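Local coordinates for protein L-lysine 6-monooxygenase (Pseudomonas syringae pv. tomato, PDB 5CQF) that is an FAD-containing enzyme that probably uses NADPH and oxygen to hydroxylate the side-chain amino group of L-lysine in siderophore biosynthesis, at residues F21-I26 with E61-G66; Q248-V253 with S407-F412; D257-F262 with N397-R402. All blocks are in the same frame, centred on the assembly; numbering follows the deposited sequence.

How the contacts relate
From the N terminus, contact 1 closes first: it brings the start of helix 23-37, just after strand 16-19 of the first parallel sheet, against the end of helix 57-64. The chain then runs through three strands of the second parallel sheet before residues 248-253 open contact 2, which closes far along the sequence at 407-412; the other two strands of that sheet lie in this excursion. Contact 3, 257-262 with 397-402, lies wholly within it too, its centre about 11 Å from that of contact 2. Gly-66 O of contact 1 probably accepts a hydrogen bond from Gln-248 NE2 of contact 2. Asp-408 OD1 likewise probably joins contact 2 to Leu-399 N of contact 3.

Contact 1. Residues F21-I26 with E61-G66; sequences FGPAGI and ELLLAG
Gly-22, whose CA meets Leu-63 CD1 at 4.3 Å, offers its carbonyl O to Ile-26 N at 2.9 Å, closing the first turn of helix 23-37. Gly-22 stands at the N-cap of that helix, and Pro-23 follows as its first residue. Across from them, one methyl of Leu-63 does the touching: CD1 comes to 4.1 Å from Pro-23 CD, the ring carbon next to the proline nitrogen, and the two side chains cross at a slant. Leu-63 reaches it because CG stands anti to its carbonyl carbon (chi1 -64°), which turns CD1 to Pro-23 CD. Leu-64 lies further off, its CD2 4.5 Å from Pro-23 CG, and packs on Phe-412 and on Ser-115 of helix 111-125. Gly-20, Gly-22 and Gly-25 form a GxGxxG sequence in a strand-turn-helix, consistent with the Rossmann-type loop that holds the FAD pyrophosphate in this family. Phe-21 N is hydrogen-bonded to Glu-51, directly after strand 47-50, the place where FAD-binding Rossmann folds often carry the acidic residue for the adenine ribose. Helix 412-428 adds Phe-412 and Met-415 against Pro-23. The contact between 21-26 and 61-66 is thus apolar and adds no directional bond, whereas Ile-26 N to Gly-22 O and Phe-21 N to Glu-51 are polar holds on the glycine-rich turn.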
loop_
_atom_site.group_PDB
_atom_site.type_symbol
_atom_site.label_atom_id
_atom_site.label_comp_id
_atom_site.label_asym_id
_atom_site.label_seq_id
_atom_site.Cartn_x
_atom_site.Cartn_y
_atom_site.Cartn_z
ATOM N N PHE A 21 18.111 -27.819 17.023
ATOM C CA PHE A 21 16.979 -28.109 16.155
ATOM C C PHE A 21 16.009 -26.939 16.115
ATOM O O PHE A 21 14.792 -27.115 16.152
ATOM C CB PHE A 21 16.281 -29.417 16.541
ATOM C CG PHE A 21 15.613 -30.097 15.391
ATOM C CD1 PHE A 21 16.353 -30.564 14.335
ATOM C CD2 PHE A 21 14.248 -30.288 15.375
ATOM C CE1 PHE A 21 15.755 -31.213 13.269
ATOM C CE2 PHE A 21 13.630 -30.925 14.307
ATOM C CZ PHE A 21 14.390 -31.386 13.244
ATOM N N GLY A 22 16.567 -25.738 16.010
ATOM C CA GLY A 22 15.804 -24.568 15.619
ATOM C C GLY A 22 15.663 -24.555 14.109
ATOM O O GLY A 22 15.945 -25.552 13.449
ATOM N N PRO A 23 15.213 -23.425 13.541
ATOM C CA PRO A 23 14.945 -23.375 12.111
ATOM C C PRO A 23 16.104 -23.878 11.262
ATOM O O PRO A 23 15.904 -24.612 10.298
ATOM C CB PRO A 23 14.721 -21.894 11.864
ATOM C CG PRO A 23 14.193 -21.377 13.144
ATOM C CD PRO A 23 14.808 -22.186 14.221
ATOM N N ALA A 24 17.321 -23.500 11.628
ATOM C CA ALA A 24 18.478 -23.899 10.855
ATOM C C ALA A 24 18.610 -25.415 10.773
ATOM O O ALA A 24 18.787 -25.963 9.676
ATOM C CB ALA A 24 19.736 -23.272 11.443
ATOM N N GLY A 25 18.531 -26.099 11.915
ATOM C CA GLY A 25 18.604 -27.574 11.920
ATOM C C GLY A 25 17.392 -28.217 11.257
ATOM O O GLY A 25 17.472 -29.296 10.658
ATOM N N ILE A 26 16.239 -27.577 11.366
ATOM C CA ILE A 26 15.044 -28.128 10.738
ATOM C C ILE A 26 15.184 -28.067 9.234
ATOM O O ILE A 26 14.830 -29.016 8.509
ATOM C CB ILE A 26 13.806 -27.382 11.202
ATOM C CG1 ILE A 26 13.486 -27.779 12.638
ATOM C CG2 ILE A 26 12.632 -27.699 10.306
ATOM C CD1 ILE A 26 12.638 -26.788 13.369
ATOM N N GLU A 61 8.302 -19.814 19.194
ATOM C CA GLU A 61 7.943 -18.388 19.189
ATOM C C GLU A 61 9.027 -17.504 19.821
ATOM O O GLU A 61 9.251 -16.373 19.396
ATOM C CB GLU A 61 6.598 -18.163 19.895
ATOM C CG GLU A 61 5.418 -18.764 19.145
ATOM C CD GLU A 61 4.065 -18.253 19.618
ATOM O OE1 GLU A 61 3.830 -18.224 20.846
ATOM O OE2 GLU A 61 3.231 -17.888 18.750
ATOM N N LEU A 62 9.699 -18.019 20.838
ATOM C CA LEU A 62 10.858 -17.331 21.393
ATOM C C LEU A 62 11.952 -17.153 20.320
ATOM O O LEU A 62 12.632 -16.129 20.308
ATOM C CB LEU A 62 11.410 -18.092 22.608
ATOM C CG LEU A 62 12.114 -17.285 23.705
ATOM C CD1 LEU A 62 11.113 -16.531 24.572
ATOM C CD2 LEU A 62 12.969 -18.200 24.570
ATOM N N LEU A 63 12.095 -18.134 19.420
ATOM C CA LEU A 63 13.153 -18.123 18.387
ATOM C C LEU A 63 12.955 -17.115 17.251
ATOM O O LEU A 63 13.907 -16.755 16.565
ATOM C CB LEU A 63 13.280 -19.502 17.738
ATOM C CG LEU A 63 13.728 -20.663 18.627
ATOM C CD1 LEU A 63 13.316 -22.011 18.020
ATOM C CD2 LEU A 63 15.231 -20.595 18.860
ATOM N N LEU A 64 11.719 -16.719 17.001
ATOM C CA LEU A 64 11.441 -15.829 15.889
ATOM C C LEU A 64 11.525 -14.352 16.282
ATOM O O LEU A 64 11.666 -13.490 15.408
ATOM C CB LEU A 64 10.082 -16.147 15.277
ATOM C CG LEU A 64 9.889 -17.570 14.724
ATOM C CD1 LEU A 64 8.772 -17.547 13.691
ATOM C CD2 LEU A 64 11.155 -18.145 14.104
ATOM N N ALA A 65 11.488 -14.081 17.587
ATOM C CA ALA A 65 11.493 -12.724 18.090
ATOM C C ALA A 65 12.674 -11.921 17.531
ATOM O O ALA A 65 13.738 -12.469 17.267
ATOM C CB ALA A 65 11.467 -12.714 19.608
ATOM N N GLY A 66 12.443 -10.630 17.308
ATOM C CA GLY A 66 13.402 -9.748 16.641
ATOM C C GLY A 66 13.625 -9.935 15.133
ATOM O O GLY A 66 14.427 -9.202 14.537
#

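Contact 2. Residues Q248-V253 with S407-F412; sequences QFPNRV and SDSQSF
Pro-250 and Ser-411 bring the two backbones to a CA-CA separation of 7.0 Å, the first within a compact run of turns and the second in an irregular run, largely extended up to Ser-409, that leads into helix 412-428. Phe-249 O receives two backbone donors, Arg-252 N at 2.9 Å and Val-253 N at 3.2 Å, which curls the chain tightly around Pro-250 and presents its ring to the serines. The ring does all the close touching. Pro-250 CG lies 3.3 Å from Ser-409 OG, a snug carbon-oxygen approach, with Ser-409 CB behind it at 3.9 Å from the same CG. The neighbouring ring carbon, Pro-250 CB, faces Ser-411, meeting OG and CB alike at 4.1 Å. The hydroxyl of Ser-409 is swung opposite its own backbone N (chi1 -156°), which carries the oxygen forward to the proline. In the two-dinucleotide-domain architecture expected of this flavoprotein family, the contact joins the loop after strand 245-246 to the approach to helix 412-428, for which Ser-411 is the N-cap. Leu-414 of that helix also packs on Pro-250. Farther round the turn, Asn-251 binds Arg-75 and Asp-68 with its amide. Arg-252 NH2 reaches the second subunit, where it is hydrogen-bonded to the carbonyl O of Thr-244 of that chain.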
loop_
_atom_site.group_PDB
_atom_site.type_symbol
_atom_site.label_atom_id
_atom_site.label_comp_id
_atom_site.label_asym_id
_atom_site.label_seq_id
_atom_site.Cartn_x
_atom_site.Cartn_y
_atom_site.Cartn_z
ATOM N N GLN A 248 15.372 -5.700 7.298
ATOM C CA GLN A 248 16.673 -6.247 7.654
ATOM C C GLN A 248 17.368 -6.607 6.359
ATOM O O GLN A 248 16.721 -6.764 5.330
ATOM C CB GLN A 248 16.556 -7.428 8.639
ATOM C CG GLN A 248 15.904 -6.971 9.957
ATOM C CD GLN A 248 15.696 -8.041 11.011
ATOM O OE1 GLN A 248 15.780 -9.211 10.744
ATOM N NE2 GLN A 248 15.400 -7.618 12.219
ATOM N N PHE A 249 18.680 -6.751 6.427
ATOM C CA PHE A 249 19.538 -6.836 5.246
ATOM C C PHE A 249 19.094 -7.915 4.273
ATOM O O PHE A 249 18.926 -7.640 3.104
ATOM C CB PHE A 249 20.992 -7.041 5.680
ATOM C CG PHE A 249 21.995 -6.968 4.560
ATOM C CD1 PHE A 249 22.558 -5.748 4.195
ATOM C CD2 PHE A 249 22.441 -8.128 3.918
ATOM C CE1 PHE A 249 23.519 -5.683 3.198
ATOM C CE2 PHE A 249 23.403 -8.054 2.913
ATOM C CZ PHE A 249 23.937 -6.832 2.553
ATOM N N PRO A 250 18.857 -9.136 4.764
ATOM C CA PRO A 250 18.493 -10.219 3.845
ATOM C C PRO A 250 17.156 -10.020 3.093
ATOM O O PRO A 250 16.903 -10.703 2.090
ATOM C CB PRO A 250 18.393 -11.446 4.758
ATOM C CG PRO A 250 19.091 -11.063 6.021
ATOM C CD PRO A 250 18.877 -9.582 6.171
ATOM N N ASN A 251 16.333 -9.084 3.567
ATOM C CA ASN A 251 15.104 -8.698 2.872
ATOM C C ASN A 251 15.246 -7.520 1.915
ATOM O O ASN A 251 14.322 -7.199 1.200
ATOM C CB ASN A 251 14.000 -8.466 3.888
ATOM C CG ASN A 251 13.694 -9.728 4.679
ATOM O OD1 ASN A 251 13.765 -10.828 4.140
ATOM N ND2 ASN A 251 13.375 -9.580 5.961
ATOM N N ARG A 252 16.419 -6.920 1.872
ATOM C CA ARG A 252 16.697 -5.827 0.949
ATOM C C ARG A 252 17.509 -6.274 -0.238
ATOM O O ARG A 252 17.355 -5.717 -1.309
ATOM C CB ARG A 252 17.455 -4.700 1.659
ATOM C CG ARG A 252 16.616 -3.994 2.705
ATOM C CD ARG A 252 15.508 -3.141 2.073
ATOM N NE ARG A 252 16.075 -2.005 1.337
ATOM C CZ ARG A 252 16.535 -0.887 1.892
ATOM N NH1 ARG A 252 16.466 -0.711 3.198
ATOM N NH2 ARG A 252 17.054 0.068 1.136
ATOM N N VAL A 253 18.403 -7.238 -0.039
ATOM C CA VAL A 253 19.265 -7.744 -1.099
ATOM C C VAL A 253 19.442 -9.241 -0.984
ATOM O O VAL A 253 19.183 -9.794 0.072
ATOM C CB VAL A 253 20.668 -7.108 -1.061
ATOM C CG1 VAL A 253 20.583 -5.647 -1.471
ATOM C CG2 VAL A 253 21.309 -7.240 0.307
ATOM N N SER A 407 25.781 -9.998 9.403
ATOM C CA SER A 407 25.288 -10.325 10.735
ATOM C C SER A 407 24.397 -11.572 10.655
ATOM O O SER A 407 23.804 -11.841 9.613
ATOM C CB SER A 407 24.548 -9.092 11.285
ATOM O OG SER A 407 23.714 -9.419 12.362
ATOM N N ASP A 408 24.348 -12.366 11.719
ATOM C CA ASP A 408 23.554 -13.591 11.665
ATOM C C ASP A 408 22.073 -13.245 11.693
ATOM O O ASP A 408 21.662 -12.351 12.408
ATOM C CB ASP A 408 23.889 -14.577 12.790
ATOM C CG ASP A 408 23.391 -16.007 12.475
ATOM O OD1 ASP A 408 23.059 -16.295 11.295
ATOM O OD2 ASP A 408 23.327 -16.848 13.397
ATOM N N SER A 409 21.284 -13.945 10.888
ATOM C CA SER A 409 19.870 -13.598 10.669
ATOM C C SER A 409 19.091 -14.854 10.943
ATOM O O SER A 409 19.598 -15.950 10.732
ATOM C CB SER A 409 19.657 -13.187 9.209
ATOM O OG SER A 409 18.533 -12.356 9.039
ATOM N N GLN A 410 17.853 -14.728 11.381
ATOM C CA GLN A 410 16.971 -15.891 11.341
ATOM C C GLN A 410 16.170 -15.941 10.028
ATOM O O GLN A 410 15.011 -16.319 10.051
ATOM C CB GLN A 410 16.046 -15.940 12.573
ATOM C CG GLN A 410 16.762 -16.172 13.899
ATOM C CD GLN A 410 17.536 -17.490 13.932
ATOM O OE1 GLN A 410 16.951 -18.578 13.984
ATOM N NE2 GLN A 410 18.865 -17.392 13.883
ATOM N N SER A 411 16.793 -15.585 8.893
ATOM C CA SER A 411 16.146 -15.635 7.567
ATOM C C SER A 411 15.906 -17.084 7.144
ATOM O O SER A 411 16.827 -17.887 7.014
ATOM C CB SER A 411 17.006 -14.941 6.509
ATOM O OG SER A 411 16.401 -14.991 5.225
ATOM N N PHE A 412 14.647 -17.414 6.931
ATOM C CA PHE A 412 14.300 -18.780 6.604
ATOM C C PHE A 412 14.882 -19.163 5.256
ATOM O O PHE A 412 15.412 -20.257 5.101
ATOM C CB PHE A 412 12.808 -18.950 6.593
ATOM C CG PHE A 412 12.200 -19.062 7.944
ATOM C CD1 PHE A 412 12.913 -18.762 9.094
ATOM C CD2 PHE A 412 10.873 -19.466 8.064
ATOM C CE1 PHE A 412 12.336 -18.894 10.335
ATOM C CE2 PHE A 412 10.281 -19.599 9.312
ATOM C CZ PHE A 412 11.019 -19.306 10.451
#

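Contact 3. Residues D257-F262 with N397-R402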
loop_
_atom_site.group_PDB
_atom_site.type_symbol
_atom_site.label_atom_id
_atom_site.label_comp_id
_atom_site.label_asym_id
_atom_site.label_seq_id
_atom_site.Cartn_x
_atom_site.Cartn_y
_atom_site.Cartn_z
ATOM N N ASP A 257 24.973 -13.180 -2.676
ATOM C CA ASP A 257 25.858 -12.398 -3.547
ATOM C C ASP A 257 26.850 -11.546 -2.754
ATOM O O ASP A 257 27.986 -11.340 -3.198
ATOM C CB ASP A 257 25.073 -11.460 -4.437
ATOM C CG ASP A 257 24.284 -12.184 -5.512
ATOM O OD1 ASP A 257 24.435 -13.422 -5.697
ATOM O OD2 ASP A 257 23.512 -11.471 -6.186
ATOM N N HIS A 258 26.398 -11.044 -1.603
ATOM C CA HIS A 258 27.234 -10.246 -0.709
ATOM C C HIS A 258 28.184 -11.149 0.081
ATOM O O HIS A 258 29.325 -10.785 0.296
ATOM C CB HIS A 258 26.368 -9.343 0.180
ATOM C CG HIS A 258 25.566 -8.363 -0.627
ATOM N ND1 HIS A 258 25.903 -7.028 -0.738
ATOM C CD2 HIS A 258 24.496 -8.546 -1.444
ATOM C CE1 HIS A 258 25.074 -6.432 -1.578
ATOM N NE2 HIS A 258 24.207 -7.328 -2.014
ATOM N N VAL A 259 27.725 -12.333 0.472
ATOM C CA VAL A 259 28.596 -13.313 1.082
ATOM C C VAL A 259 29.669 -13.675 0.043
ATOM O O VAL A 259 30.857 -13.688 0.415
ATOM C CB VAL A 259 27.819 -14.542 1.589
ATOM C CG1 VAL A 259 28.758 -15.630 2.115
ATOM C CG2 VAL A 259 26.813 -14.131 2.665
ATOM N N ASP A 260 29.293 -13.900 -1.236
ATOM C CA ASP A 260 30.317 -14.206 -2.310
ATOM C C ASP A 260 31.373 -13.115 -2.379
ATOM O O ASP A 260 32.567 -13.384 -2.357
ATOM C CB ASP A 260 29.733 -14.300 -3.728
ATOM C CG ASP A 260 28.850 -15.546 -3.955
ATOM O OD1 ASP A 260 28.762 -16.417 -3.075
ATOM O OD2 ASP A 260 28.240 -15.657 -5.046
ATOM N N TYR A 261 30.928 -11.871 -2.505
ATOM C CA TYR A 261 31.853 -10.776 -2.661
ATOM C C TYR A 261 32.804 -10.771 -1.465
ATOM O O TYR A 261 34.010 -10.701 -1.671
ATOM C CB TYR A 261 31.129 -9.435 -2.808
ATOM C CG TYR A 261 32.063 -8.240 -2.835
ATOM C CD1 TYR A 261 32.775 -7.902 -3.993
ATOM C CD2 TYR A 261 32.213 -7.435 -1.709
ATOM C CE1 TYR A 261 33.623 -6.808 -4.023
ATOM C CE2 TYR A 261 33.075 -6.330 -1.709
ATOM C CZ TYR A 261 33.780 -6.014 -2.860
ATOM O OH TYR A 261 34.616 -4.905 -2.822
ATOM N N PHE A 262 32.277 -10.888 -0.239
ATOM C CA PHE A 262 33.113 -10.894 0.964
ATOM C C PHE A 262 34.161 -12.013 0.942
ATOM O O PHE A 262 35.300 -11.769 1.256
ATOM C CB PHE A 262 32.278 -10.998 2.222
ATOM C CG PHE A 262 33.061 -10.857 3.476
ATOM C CD1 PHE A 262 33.372 -9.608 3.972
ATOM C CD2 PHE A 262 33.491 -11.972 4.164
ATOM C CE1 PHE A 262 34.096 -9.470 5.137
ATOM C CE2 PHE A 262 34.208 -11.856 5.333
ATOM C CZ PHE A 262 34.497 -10.604 5.834
ATOM N N ASN A 397 26.601 -23.511 10.892
ATOM C CA ASN A 397 25.427 -23.189 10.065
ATOM C C ASN A 397 24.813 -21.835 10.415
ATOM O O ASN A 397 23.706 -21.747 10.961
ATOM C CB ASN A 397 24.383 -24.301 10.193
ATOM C CG ASN A 397 23.340 -24.247 9.113
ATOM O OD1 ASN A 397 23.338 -23.346 8.282
ATOM N ND2 ASN A 397 22.435 -25.228 9.113
ATOM N N GLY A 398 25.527 -20.775 10.077
ATOM C CA GLY A 398 25.060 -19.414 10.374
ATOM C C GLY A 398 25.938 -18.391 9.676
ATOM O O GLY A 398 26.982 -18.732 9.117
ATOM N N LEU A 399 25.483 -17.148 9.680
ATOM C CA LEU A 399 26.276 -16.030 9.213
ATOM C C LEU A 399 26.978 -15.342 10.381
ATOM O O LEU A 399 26.613 -15.529 11.536
ATOM C CB LEU A 399 25.392 -15.040 8.467
ATOM C CG LEU A 399 24.931 -15.550 7.093
ATOM C CD1 LEU A 399 23.893 -14.619 6.496
ATOM C CD2 LEU A 399 26.107 -15.676 6.138
ATOM N N SER A 400 28.017 -14.578 10.048
ATOM C CA SER A 400 28.704 -13.651 10.971
ATOM C C SER A 400 29.428 -12.597 10.150
ATOM O O SER A 400 29.836 -12.859 9.005
ATOM C CB SER A 400 29.728 -14.368 11.851
ATOM O OG SER A 400 30.740 -14.982 11.087
ATOM N N GLU A 401 29.585 -11.413 10.725
ATOM C CA GLU A 401 30.360 -10.370 10.084
ATOM C C GLU A 401 31.806 -10.840 9.819
ATOM O O GLU A 401 32.339 -10.626 8.735
ATOM C CB GLU A 401 30.298 -9.060 10.908
ATOM C CG GLU A 401 28.879 -8.487 10.893
ATOM C CD GLU A 401 28.741 -7.033 11.354
ATOM O OE1 GLU A 401 27.727 -6.393 10.975
ATOM O OE2 GLU A 401 29.607 -6.530 12.090
ATOM N N ARG A 402 32.410 -11.518 10.787
ATOM C CA ARG A 402 33.854 -11.807 10.750
ATOM C C ARG A 402 34.184 -12.848 9.664
ATOM O O ARG A 402 35.219 -12.764 9.025
ATOM C CB ARG A 402 34.379 -12.244 12.141
ATOM C CG ARG A 402 33.774 -13.564 12.658
ATOM C CD ARG A 402 34.329 -14.021 14.006
ATOM N NE ARG A 402 35.723 -14.428 13.912
ATOM C CZ ARG A 402 36.133 -15.582 13.395
ATOM N NH1 ARG A 402 35.261 -16.476 12.932
ATOM N NH2 ARG A 402 37.423 -15.862 13.350
#
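Val-259 and Leu-399 meet in the buried part of the contact, where Val-259 CG2 lies 3.9 Å from Leu-399 CD2 and the two branched side chains run slantwise to each other. Leu-399 gets there by holding CG anti to its carbonyl carbon (chi1 -72°), although its CB does not aim at the helix. Ile-406 and His-404 press on Val-259, while Leu-414 of helix 412-428 lies against Leu-399, so the aliphatic pair is hemmed in by several parts of the chain. One turn further along helix 255-264, Phe-262 uses the far end of its ring against backbone oxygens. Its CG is anti to the backbone N (chi1 -174°), which throws Phe-262 CZ out to 3.6 Å from Glu-401 O. Arg-402 O, 3.9 Å from the same CZ, sits at the ring edge near its plane. These carbonyls belong to the first residues of helix 401-404, which Ser-400 caps by a side-chain bond to Ser-403 N. The contact thus packs the flank of one helix on the loop-to-helix passage that follows strand 393-396, an edge strand of the first parallel sheet within this chain. Helix 267-280 presses Arg-270 and Leu-274 on the Phe-262 ring. At Glu-401 and Arg-402 the CB points away from helix 255-264, and the polar ends have partners elsewhere: Glu-401, partly open to solvent, forms a salt bridge with Arg-278, and the buried Arg-402 one with Asp-373. The solvent side of helix 255-264 carries the exposed Asp-257 and Asp-260, the latter paired with Arg-380. Tyr-261 instead faces the second subunit, hydrogen-bonded through its hydroxyl to Asp-332 of that chain.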